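Local structure of hemolysin activator protein CdiB (Acinetobacter baumannii ACICU, 6WIL) at residues A[264-274]-A[286-297]; A[214-223]-A[235-244]. The protein probably secretes the toxin of a contact-dependent growth inhibition system across the outer membrane, as a two-partner secretion transporter of the Omp85 superfamily. All coordinates share one frame; numbering follows the deposited sequence.

How the interactions relate
Interactions 1 and 2 are two antiparallel hairpins of the same 16-stranded barrel. Interaction 2 pairs the first two strands, and interaction 1 the fourth and fifth. The third strand, 251-261, runs between them. Their centres lie about 19 Å apart, and they do not touch. Interaction 1 is partly buried: one of its faces looks into the barrel, onto helix 8-27, and carries a row of polar side chains. Interaction 2 is a surface contact beside the C-terminal strand 550-559, where the barrel closes. Its inner face is thinned by glycines and its outer face is aliphatic and aromatic. The ladder is alike in both, but interaction 1 adds cross-strand side-chain hydrogen bonds.

Interaction 1: A[264-274]-A[286-297]; sequences HESLNRSYFIS and FSYNDYQYRQGT
Asn-268 and Tyr-291 meet across the two strands through their polar ends. Tyr-291 OH lies 2.8 Å from Asn-268 OD1, a weak hydrogen bond with the phenol as donor. The amide and ring planes are only 15° apart. Tyr-291 CG stands anti to the backbone N (chi1 177°), and from there the ring leans over the neighbouring strand toward Asn-268. Asn-268 OD1 also accepts from Ser-266 OG at 3.0 Å, from above the carbonyl plane. Further along the same face, Asn-289 ND2 gives a hydrogen bond to Ser-270 OG at 3.3 Å, with the oxygen in the amide plane. Phe-272 comes next, its CE1 4.1 Å from Ser-287 CB.

The other face carries Ile-273, Tyr-288 and Tyr-271. Ile-273 touches with its CG2 branch, 3.6 Å from Tyr-288 CB and near the edge of that ring. Tyr-271 CD1 approaches the same ring at its edge. Arg-269 and Arg-294 also rise from this face, their guanidinium groups near each other without contact.

Beneath the side chains, 266-274 and 286-295 form a regular antiparallel ladder. Its paired backbone bonds join Leu-267 with Arg-294, Arg-269 with Gln-292, Tyr-271 with Asp-290 and Ile-273 with Tyr-288. On its other edge, strand 266-274 pairs with 251-261, and there Glu-265 and Ser-266 lie opposite the single residue Asp-261 in a G1 beta bulge.

Helix 8-27 covers the face of Asn-268 and Tyr-291. Gln-14 from this helix donates to both Ser-270 OG and Asn-289 OD1, while Ser-10 bonds weakly to Asn-268 OD1. The polar ends on this face are thus shared between the hairpin and the helix. Such a polar inner wall gives the helix hydrogen-bonding partners, consistent with a plug helix held by polar bonds inside a TpsB-type barrel.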
loop_
_atom_site.group_PDB
_atom_site.type_symbol
_atom_site.label_atom_id
_atom_site.label_comp_id
_atom_site.label_asym_id
_atom_site.label_seq_id
_atom_site.Cartn_x
_atom_site.Cartn_y
_atom_site.Cartn_z
ATOM N N HIS A 264 29.712 14.126 3.228
ATOM C CA HIS A 264 30.297 14.162 1.894
ATOM C C HIS A 264 30.454 15.588 1.369
ATOM O O HIS A 264 30.596 15.783 0.154
ATOM C CB HIS A 264 29.466 13.322 0.926
ATOM C CG HIS A 264 29.480 11.856 1.238
ATOM N ND1 HIS A 264 30.566 11.048 0.973
ATOM C CD2 HIS A 264 28.543 11.053 1.797
ATOM C CE1 HIS A 264 30.297 9.812 1.356
ATOM N NE2 HIS A 264 29.077 9.787 1.861
ATOM N N GLU A 265 30.447 16.580 2.270
ATOM C CA GLU A 265 30.625 18.000 1.945
ATOM C C GLU A 265 29.839 18.397 0.696
ATOM O O GLU A 265 30.380 18.929 -0.276
ATOM C CB GLU A 265 32.114 18.336 1.808
ATOM C CG GLU A 265 32.890 18.177 3.112
ATOM C CD GLU A 265 34.385 18.393 2.937
ATOM O OE1 GLU A 265 34.847 18.460 1.773
ATOM O OE2 GLU A 265 35.103 18.503 3.960
ATOM N N SER A 266 28.538 18.129 0.741
ATOM C CA SER A 266 27.666 18.212 -0.419
ATOM C C SER A 266 26.453 19.089 -0.129
ATOM O O SER A 266 26.050 19.288 1.021
ATOM C CB SER A 266 27.191 16.815 -0.855
ATOM O OG SER A 266 26.226 16.900 -1.886
ATOM N N LEU A 267 25.870 19.600 -1.211
ATOM C CA LEU A 267 24.661 20.410 -1.176
ATOM C C LEU A 267 23.696 19.841 -2.204
ATOM O O LEU A 267 24.057 19.696 -3.375
ATOM C CB LEU A 267 24.985 21.876 -1.476
ATOM C CG LEU A 267 23.836 22.879 -1.548
ATOM C CD1 LEU A 267 24.072 23.995 -0.548
ATOM C CD2 LEU A 267 23.708 23.434 -2.958
ATOM N N ASN A 268 22.481 19.505 -1.771
ATOM C CA ASN A 268 21.526 18.810 -2.626
ATOM C C ASN A 268 20.179 19.513 -2.611
ATOM O O ASN A 268 19.710 19.960 -1.561
ATOM C CB ASN A 268 21.337 17.353 -2.186
ATOM C CG ASN A 268 22.636 16.692 -1.782
ATOM O OD1 ASN A 268 23.421 16.262 -2.629
ATOM N ND2 ASN A 268 22.871 16.604 -0.479
ATOM N N ARG A 269 19.558 19.594 -3.784
ATOM C CA ARG A 269 18.199 20.089 -3.934
ATOM C C ARG A 269 17.396 19.065 -4.727
ATOM O O ARG A 269 17.935 18.376 -5.596
ATOM C CB ARG A 269 18.171 21.466 -4.629
ATOM C CG ARG A 269 19.067 22.525 -3.972
ATOM C CD ARG A 269 18.836 23.915 -4.572
ATOM N NE ARG A 269 19.023 24.986 -3.592
ATOM C CZ ARG A 269 20.006 25.882 -3.626
ATOM N NH1 ARG A 269 20.086 26.816 -2.687
ATOM N NH2 ARG A 269 20.901 25.855 -4.605
ATOM N N SER A 270 16.103 18.960 -4.416
ATOM C CA SER A 270 15.270 17.915 -5.003
ATOM C C SER A 270 13.837 18.403 -5.172
ATOM O O SER A 270 13.240 18.921 -4.225
ATOM C CB SER A 270 15.295 16.650 -4.135
ATOM O OG SER A 270 14.375 15.684 -4.609
ATOM N N TYR A 271 13.291 18.217 -6.374
ATOM C CA TYR A 271 11.910 18.549 -6.700
ATOM C C TYR A 271 11.171 17.269 -7.067
ATOM O O TYR A 271 11.672 16.470 -7.864
ATOM C CB TYR A 271 11.852 19.558 -7.858
ATOM C CG TYR A 271 10.459 19.928 -8.332
ATOM C CD1 TYR A 271 9.741 19.089 -9.181
ATOM C CD2 TYR A 271 9.872 21.129 -7.954
ATOM C CE1 TYR A 271 8.474 19.426 -9.620
ATOM C CE2 TYR A 271 8.605 21.477 -8.394
ATOM C CZ TYR A 271 7.912 20.622 -9.225
ATOM O OH TYR A 271 6.654 20.963 -9.662
ATOM N N PHE A 272 9.975 17.086 -6.503
ATOM C CA PHE A 272 9.186 15.874 -6.706
ATOM C C PHE A 272 7.718 16.233 -6.878
ATOM O O PHE A 272 7.159 16.985 -6.074
ATOM C CB PHE A 272 9.352 14.908 -5.527
ATOM C CG PHE A 272 8.504 13.670 -5.625
ATOM C CD1 PHE A 272 8.933 12.575 -6.359
ATOM C CD2 PHE A 272 7.284 13.594 -4.969
ATOM C CE1 PHE A 272 8.158 11.431 -6.444
ATOM C CE2 PHE A 272 6.505 12.452 -5.051
ATOM C CZ PHE A 272 6.943 11.369 -5.788
ATOM N N ILE A 273 7.093 15.684 -7.916
ATOM C CA ILE A 273 5.678 15.896 -8.188
ATOM C C ILE A 273 5.023 14.544 -8.433
ATOM O O ILE A 273 5.570 13.700 -9.150
ATOM C CB ILE A 273 5.462 16.837 -9.391
ATOM C CG1 ILE A 273 4.004 16.798 -9.856
ATOM C CG2 ILE A 273 6.399 16.477 -10.526
ATOM C CD1 ILE A 273 3.698 17.759 -10.978
ATOM N N SER A 274 3.857 14.336 -7.832
ATOM C CA SER A 274 3.125 13.085 -7.967
ATOM C C SER A 274 1.658 13.392 -8.224
ATOM O O SER A 274 1.069 14.240 -7.547
ATOM C CB SER A 274 3.278 12.219 -6.715
ATOM O OG SER A 274 2.852 10.891 -6.963
ATOM N N PHE A 286 1.373 9.139 -12.007
ATOM C CA PHE A 286 2.614 9.527 -12.652
ATOM C C PHE A 286 3.386 10.427 -11.703
ATOM O O PHE A 286 2.803 11.155 -10.898
ATOM C CB PHE A 286 2.381 10.185 -14.026
ATOM C CG PHE A 286 2.052 11.649 -13.978
ATOM C CD1 PHE A 286 3.056 12.600 -13.862
ATOM C CD2 PHE A 286 0.744 12.081 -14.120
ATOM C CE1 PHE A 286 2.757 13.948 -13.834
ATOM C CE2 PHE A 286 0.438 13.430 -14.103
ATOM C CZ PHE A 286 1.446 14.365 -13.956
ATOM N N SER A 287 4.707 10.345 -11.785
ATOM C CA SER A 287 5.574 11.109 -10.907
ATOM C C SER A 287 6.794 11.577 -11.686
ATOM O O SER A 287 7.120 11.054 -12.755
ATOM C CB SER A 287 6.002 10.291 -9.679
ATOM O OG SER A 287 6.447 9.000 -10.051
ATOM N N TYR A 288 7.462 12.581 -11.132
ATOM C CA TYR A 288 8.655 13.149 -11.740
ATOM C C TYR A 288 9.549 13.650 -10.621
ATOM O O TYR A 288 9.067 14.290 -9.682
ATOM C CB TYR A 288 8.290 14.280 -12.710
ATOM C CG TYR A 288 9.452 15.137 -13.174
ATOM C CD1 TYR A 288 10.215 14.776 -14.277
ATOM C CD2 TYR A 288 9.767 16.321 -12.520
ATOM C CE1 TYR A 288 11.268 15.569 -14.707
ATOM C CE2 TYR A 288 10.814 17.116 -12.940
ATOM C CZ TYR A 288 11.563 16.734 -14.034
ATOM O OH TYR A 288 12.607 17.526 -14.452
ATOM N N ASN A 289 10.839 13.344 -10.713
ATOM C CA ASN A 289 11.810 13.776 -9.721
ATOM C C ASN A 289 12.980 14.445 -10.423
ATOM O O ASN A 289 13.508 13.913 -11.403
ATOM C CB ASN A 289 12.304 12.599 -8.873
ATOM C CG ASN A 289 13.355 13.016 -7.865
ATOM O OD1 ASN A 289 14.493 12.550 -7.908
ATOM N ND2 ASN A 289 12.983 13.916 -6.962
ATOM N N ASP A 290 13.376 15.611 -9.920
ATOM C CA ASP A 290 14.546 16.334 -10.397
ATOM C C ASP A 290 15.507 16.488 -9.230
ATOM O O ASP A 290 15.124 16.998 -8.171
ATOM C CB ASP A 290 14.154 17.702 -10.969
ATOM C CG ASP A 290 15.215 18.282 -11.894
ATOM O OD1 ASP A 290 16.408 18.294 -11.518
ATOM O OD2 ASP A 290 14.854 18.727 -13.004
ATOM N N TYR A 291 16.742 16.031 -9.413
ATOM C CA TYR A 291 17.732 16.021 -8.345
ATOM C C TYR A 291 18.997 16.725 -8.810
ATOM O O TYR A 291 19.499 16.452 -9.904
ATOM C CB TYR A 291 18.048 14.587 -7.911
ATOM C CG TYR A 291 19.123 14.493 -6.856
ATOM C CD1 TYR A 291 18.873 14.885 -5.548
ATOM C CD2 TYR A 291 20.384 14.005 -7.166
ATOM C CE1 TYR A 291 19.854 14.802 -4.580
ATOM C CE2 TYR A 291 21.369 13.916 -6.204
ATOM C CZ TYR A 291 21.101 14.315 -4.914
ATOM O OH TYR A 291 22.085 14.227 -3.955
ATOM N N GLN A 292 19.508 17.630 -7.979
ATOM C CA GLN A 292 20.726 18.369 -8.275
ATOM C C GLN A 292 21.632 18.370 -7.054
ATOM O O GLN A 292 21.163 18.322 -5.914
ATOM C CB GLN A 292 20.426 19.810 -8.701
ATOM C CG GLN A 292 20.045 19.945 -10.163
ATOM C CD GLN A 292 18.867 20.874 -10.377
ATOM O OE1 GLN A 292 18.138 21.198 -9.439
ATOM N NE2 GLN A 292 18.667 21.301 -11.620
ATOM N N TYR A 293 22.938 18.413 -7.306
ATOM C CA TYR A 293 23.910 18.433 -6.225
ATOM C C TYR A 293 25.096 19.301 -6.616
ATOM O O TYR A 293 25.337 19.569 -7.796
ATOM C CB TYR A 293 24.384 17.018 -5.869
ATOM C CG TYR A 293 25.223 16.380 -6.951
ATOM C CD1 TYR A 293 24.630 15.655 -7.977
ATOM C CD2 TYR A 293 26.608 16.508 -6.953
ATOM C CE1 TYR A 293 25.391 15.075 -8.973
ATOM C CE2 TYR A 293 27.376 15.933 -7.944
ATOM C CZ TYR A 293 26.763 15.218 -8.951
ATOM O OH TYR A 293 27.522 14.639 -9.941
ATOM N N ARG A 294 25.830 19.746 -5.597
ATOM C CA ARG A 294 27.137 20.370 -5.749
ATOM C C ARG A 294 28.035 19.840 -4.643
ATOM O O ARG A 294 27.615 19.760 -3.485
ATOM C CB ARG A 294 27.067 21.903 -5.681
ATOM C CG ARG A 294 26.326 22.561 -6.834
ATOM C CD ARG A 294 26.250 24.073 -6.651
ATOM N NE ARG A 294 25.440 24.717 -7.685
ATOM C CZ ARG A 294 25.149 26.016 -7.710
ATOM N NH1 ARG A 294 25.599 26.816 -6.752
ATOM N NH2 ARG A 294 24.405 26.514 -8.690
ATOM N N GLN A 295 29.263 19.473 -4.997
ATOM C CA GLN A 295 30.159 18.828 -4.049
ATOM C C GLN A 295 31.574 19.368 -4.198
ATOM O O GLN A 295 32.073 19.536 -5.316
ATOM C CB GLN A 295 30.152 17.310 -4.242
ATOM C CG GLN A 295 30.938 16.555 -3.198
ATOM C CD GLN A 295 30.883 15.064 -3.420
ATOM O OE1 GLN A 295 31.911 14.389 -3.436
ATOM N NE2 GLN A 295 29.676 14.537 -3.594
ATOM N N GLY A 296 32.219 19.619 -3.063
ATOM C CA GLY A 296 33.541 20.199 -3.006
ATOM C C GLY A 296 33.569 21.414 -2.105
ATOM O O GLY A 296 32.567 21.811 -1.513
ATOM N N THR A 297 34.755 22.010 -2.004
ATOM C CA THR A 297 34.960 23.211 -1.204
ATOM C C THR A 297 34.851 24.433 -2.110
ATOM O O THR A 297 35.596 24.554 -3.089
ATOM C CB THR A 297 36.316 23.179 -0.498
ATOM O OG1 THR A 297 36.344 22.089 0.431
ATOM C CG2 THR A 297 36.549 24.479 0.253
#

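Interaction 2: A[214-223]-A[235-244]; sequences LQKVNFNLSV and MGNIGIGINN
Strands 217-223 and 235-243 run antiparallel at 165°, their axes 4.6 Å apart at the closest, and form the first hairpin of the transmembrane beta barrel. Asn-218 with Gly-241, Asn-220 with Gly-239 and Ser-222 with Asn-237 are the hydrogen-bonded pairs, each with two backbone bonds. Gly-239 N bonds Asn-220 O at 2.6 Å. Asn-243 N extends the ladder by bonding to Lys-216 O at 2.7 Å.

The side chains divide between two faces. Val-217, Phe-219, Leu-221, Val-223, Ile-238, Ile-240 and Ile-242 line one, an apolar belt on the barrel surface that is consistent with a lipid-facing wall. Phe-219 and Ile-240 lie side by side and point the same way. Phe-219 has CG anti to the carbonyl carbon (chi1 -68°), which brings CD1 and CE1 alongside the isoleucine. Phe-219 CE1 is 3.7 Å from Ile-240 CD1. The Phe-219 ring also meets that of Tyr-560, the last residue of the chain. Val-217 CG1 and Leu-221 CD2 make looser contacts with Ile-240 and Ile-238.

Asn-218, Asn-220, Ser-222 and Asn-237 take the opposite face. Gly-239 and Gly-241 also sit on it and bring no side chain, so the asparagines opposite them meet bare backbone. Ser-222 CB packs against Asn-237 CB at 4.0 Å. Their polar ends find partners on the neighbouring strands: Ser-222 OG bonds Asn-557 on strand 550-559, and Asn-237 OD1 bonds Asn-255 on strand 251-261. These two residues therefore reach the strands flanking the hairpin.

Where the hairpin nears the POTRA side, Asn-243 ND2 bonds Arg-183 O. The CB of Asn-243 lies 3.5 Å from Gln-215 O.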
loop_
_atom_site.group_PDB
_atom_site.type_symbol
_atom_site.label_atom_id
_atom_site.label_comp_id
_atom_site.label_asym_id
_atom_site.label_seq_id
_atom_site.Cartn_x
_atom_site.Cartn_y
_atom_site.Cartn_z
ATOM N N LEU A 214 -12.502 17.253 1.901
ATOM C CA LEU A 214 -11.314 17.424 2.721
ATOM C C LEU A 214 -10.597 18.715 2.342
ATOM O O LEU A 214 -10.781 19.255 1.247
ATOM C CB LEU A 214 -10.369 16.231 2.560
ATOM C CG LEU A 214 -10.940 14.848 2.889
ATOM C CD1 LEU A 214 -9.958 13.752 2.496
ATOM C CD2 LEU A 214 -11.290 14.752 4.366
ATOM N N GLN A 215 -9.774 19.208 3.267
ATOM C CA GLN A 215 -9.018 20.436 3.040
ATOM C C GLN A 215 -8.289 20.384 1.702
ATOM O O GLN A 215 -7.538 19.445 1.424
ATOM C CB GLN A 215 -8.026 20.652 4.184
ATOM C CG GLN A 215 -7.168 21.899 4.058
ATOM C CD GLN A 215 -6.258 22.081 5.256
ATOM O OE1 GLN A 215 -6.612 21.713 6.375
ATOM N NE2 GLN A 215 -5.076 22.641 5.026
ATOM N N LYS A 216 -8.530 21.401 0.869
ATOM C CA LYS A 216 -8.072 21.356 -0.518
ATOM C C LYS A 216 -6.553 21.435 -0.619
ATOM O O LYS A 216 -5.948 20.760 -1.459
ATOM C CB LYS A 216 -8.715 22.484 -1.326
ATOM C CG LYS A 216 -10.236 22.477 -1.316
ATOM C CD LYS A 216 -10.801 22.664 -2.715
ATOM C CE LYS A 216 -10.681 21.387 -3.540
ATOM N NZ LYS A 216 -11.600 20.314 -3.056
ATOM N N VAL A 217 -5.918 22.253 0.215
ATOM C CA VAL A 217 -4.486 22.514 0.119
ATOM C C VAL A 217 -3.846 22.206 1.463
ATOM O O VAL A 217 -4.295 22.709 2.499
ATOM C CB VAL A 217 -4.197 23.969 -0.297
ATOM C CG1 VAL A 217 -2.701 24.195 -0.424
ATOM C CG2 VAL A 217 -4.907 24.297 -1.607
ATOM N N ASN A 218 -2.799 21.388 1.445
ATOM C CA ASN A 218 -2.112 20.971 2.657
ATOM C C ASN A 218 -0.629 21.267 2.527
ATOM O O ASN A 218 -0.032 21.039 1.473
ATOM C CB ASN A 218 -2.329 19.478 2.938
ATOM C CG ASN A 218 -3.772 19.155 3.256
ATOM O OD1 ASN A 218 -4.619 19.108 2.363
ATOM N ND2 ASN A 218 -4.062 18.929 4.532
ATOM N N PHE A 219 -0.043 21.779 3.602
ATOM C CA PHE A 219 1.365 22.125 3.637
ATOM C C PHE A 219 2.065 21.306 4.708
ATOM O O PHE A 219 1.483 20.985 5.749
ATOM C CB PHE A 219 1.574 23.617 3.912
ATOM C CG PHE A 219 1.117 24.511 2.798
ATOM C CD1 PHE A 219 1.882 24.665 1.656
ATOM C CD2 PHE A 219 -0.074 25.209 2.901
ATOM C CE1 PHE A 219 1.463 25.494 0.630
ATOM C CE2 PHE A 219 -0.496 26.039 1.879
ATOM C CZ PHE A 219 0.272 26.179 0.743
ATOM N N ASN A 220 3.320 20.965 4.435
ATOM C CA ASN A 220 4.160 20.235 5.379
ATOM C C ASN A 220 5.576 20.773 5.251
ATOM O O ASN A 220 6.212 20.602 4.207
ATOM C CB ASN A 220 4.122 18.730 5.117
ATOM C CG ASN A 220 2.793 18.116 5.477
ATOM O OD1 ASN A 220 2.577 17.709 6.617
ATOM N ND2 ASN A 220 1.887 18.048 4.507
ATOM N N LEU A 221 6.060 21.426 6.300
ATOM C CA LEU A 221 7.436 21.893 6.367
ATOM C C LEU A 221 8.190 21.071 7.399
ATOM O O LEU A 221 7.742 20.937 8.543
ATOM C CB LEU A 221 7.503 23.380 6.713
ATOM C CG LEU A 221 6.876 24.288 5.658
ATOM C CD1 LEU A 221 5.450 24.633 6.039
ATOM C CD2 LEU A 221 7.706 25.542 5.456
ATOM N N SER A 222 9.327 20.514 6.987
ATOM C CA SER A 222 10.143 19.666 7.841
ATOM C C SER A 222 11.576 20.167 7.872
ATOM O O SER A 222 12.099 20.675 6.876
ATOM C CB SER A 222 10.141 18.201 7.371
ATOM O OG SER A 222 8.936 17.548 7.720
ATOM N N VAL A 223 12.207 20.006 9.030
ATOM C CA VAL A 223 13.643 20.182 9.187
ATOM C C VAL A 223 14.181 18.967 9.928
ATOM O O VAL A 223 13.585 18.524 10.916
ATOM C CB VAL A 223 13.992 21.484 9.934
ATOM C CG1 VAL A 223 13.754 22.684 9.036
ATOM C CG2 VAL A 223 13.170 21.605 11.208
HETATM N N MSE A 235 18.456 18.910 6.779
HETATM C CA MSE A 235 17.486 18.851 5.691
HETATM C C MSE A 235 16.309 19.793 5.893
HETATM O O MSE A 235 15.880 20.035 7.017
HETATM C CB MSE A 235 16.958 17.426 5.532
HETATM C CG MSE A 235 17.618 16.621 4.429
HETATM SE SE MSE A 235 16.962 14.781 4.408
HETATM C CE MSE A 235 15.054 15.157 4.535
ATOM N N GLY A 236 15.790 20.313 4.787
ATOM C CA GLY A 236 14.575 21.100 4.807
ATOM C C GLY A 236 13.621 20.652 3.721
ATOM O O GLY A 236 14.011 20.528 2.558
ATOM N N ASN A 237 12.368 20.400 4.087
ATOM C CA ASN A 237 11.375 19.900 3.150
ATOM C C ASN A 237 10.155 20.806 3.151
ATOM O O ASN A 237 9.677 21.221 4.210
ATOM C CB ASN A 237 10.950 18.465 3.499
ATOM C CG ASN A 237 11.569 17.433 2.578
ATOM O OD1 ASN A 237 10.996 17.086 1.544
ATOM N ND2 ASN A 237 12.742 16.935 2.948
ATOM N N ILE A 238 9.658 21.106 1.956
ATOM C CA ILE A 238 8.385 21.790 1.769
ATOM C C ILE A 238 7.490 20.839 0.989
ATOM O O ILE A 238 7.754 20.556 -0.187
ATOM C CB ILE A 238 8.542 23.128 1.035
ATOM C CG1 ILE A 238 9.501 24.047 1.792
ATOM C CG2 ILE A 238 7.182 23.795 0.856
ATOM C CD1 ILE A 238 9.949 25.259 0.995
ATOM N N GLY A 239 6.447 20.336 1.639
ATOM C CA GLY A 239 5.481 19.446 1.007
ATOM C C GLY A 239 4.162 20.158 0.802
ATOM O O GLY A 239 3.664 20.840 1.705
ATOM N N ILE A 240 3.595 20.011 -0.394
ATOM C CA ILE A 240 2.287 20.570 -0.714
ATOM C C ILE A 240 1.391 19.445 -1.205
ATOM O O ILE A 240 1.735 18.744 -2.164
ATOM C CB ILE A 240 2.366 21.686 -1.767
ATOM C CG1 ILE A 240 3.350 22.765 -1.324
ATOM C CG2 ILE A 240 0.980 22.280 -1.995
ATOM C CD1 ILE A 240 3.315 24.010 -2.182
ATOM N N GLY A 241 0.248 19.272 -0.552
ATOM C CA GLY A 241 -0.756 18.341 -1.017
ATOM C C GLY A 241 -1.997 19.073 -1.483
ATOM O O GLY A 241 -2.604 19.828 -0.719
ATOM N N ILE A 242 -2.372 18.872 -2.742
ATOM C CA ILE A 242 -3.581 19.446 -3.314
ATOM C C ILE A 242 -4.594 18.326 -3.500
ATOM O O ILE A 242 -4.300 17.313 -4.143
ATOM C CB ILE A 242 -3.290 20.161 -4.642
ATOM C CG1 ILE A 242 -2.298 21.299 -4.406
ATOM C CG2 ILE A 242 -4.580 20.687 -5.251
ATOM C CD1 ILE A 242 -1.439 21.610 -5.600
ATOM N N ASN A 243 -5.788 18.515 -2.946
ATOM C CA ASN A 243 -6.805 17.475 -2.863
ATOM C C ASN A 243 -7.900 17.744 -3.888
ATOM O O ASN A 243 -8.539 18.801 -3.856
ATOM C CB ASN A 243 -7.389 17.421 -1.453
ATOM C CG ASN A 243 -8.284 16.230 -1.243
ATOM O OD1 ASN A 243 -9.504 16.328 -1.372
ATOM N ND2 ASN A 243 -7.686 15.093 -0.909
ATOM N N ASN A 244 -8.112 16.783 -4.790
ATOM C CA ASN A 244 -9.162 16.818 -5.805
ATOM C C ASN A 244 -9.060 18.041 -6.717
ATOM O O ASN A 244 -10.082 18.689 -6.978
ATOM C CB ASN A 244 -10.537 16.783 -5.128
ATOM C CG ASN A 244 -11.616 16.178 -6.011
ATOM O OD1 ASN A 244 -11.342 15.316 -6.847
ATOM N ND2 ASN A 244 -12.855 16.628 -5.823
#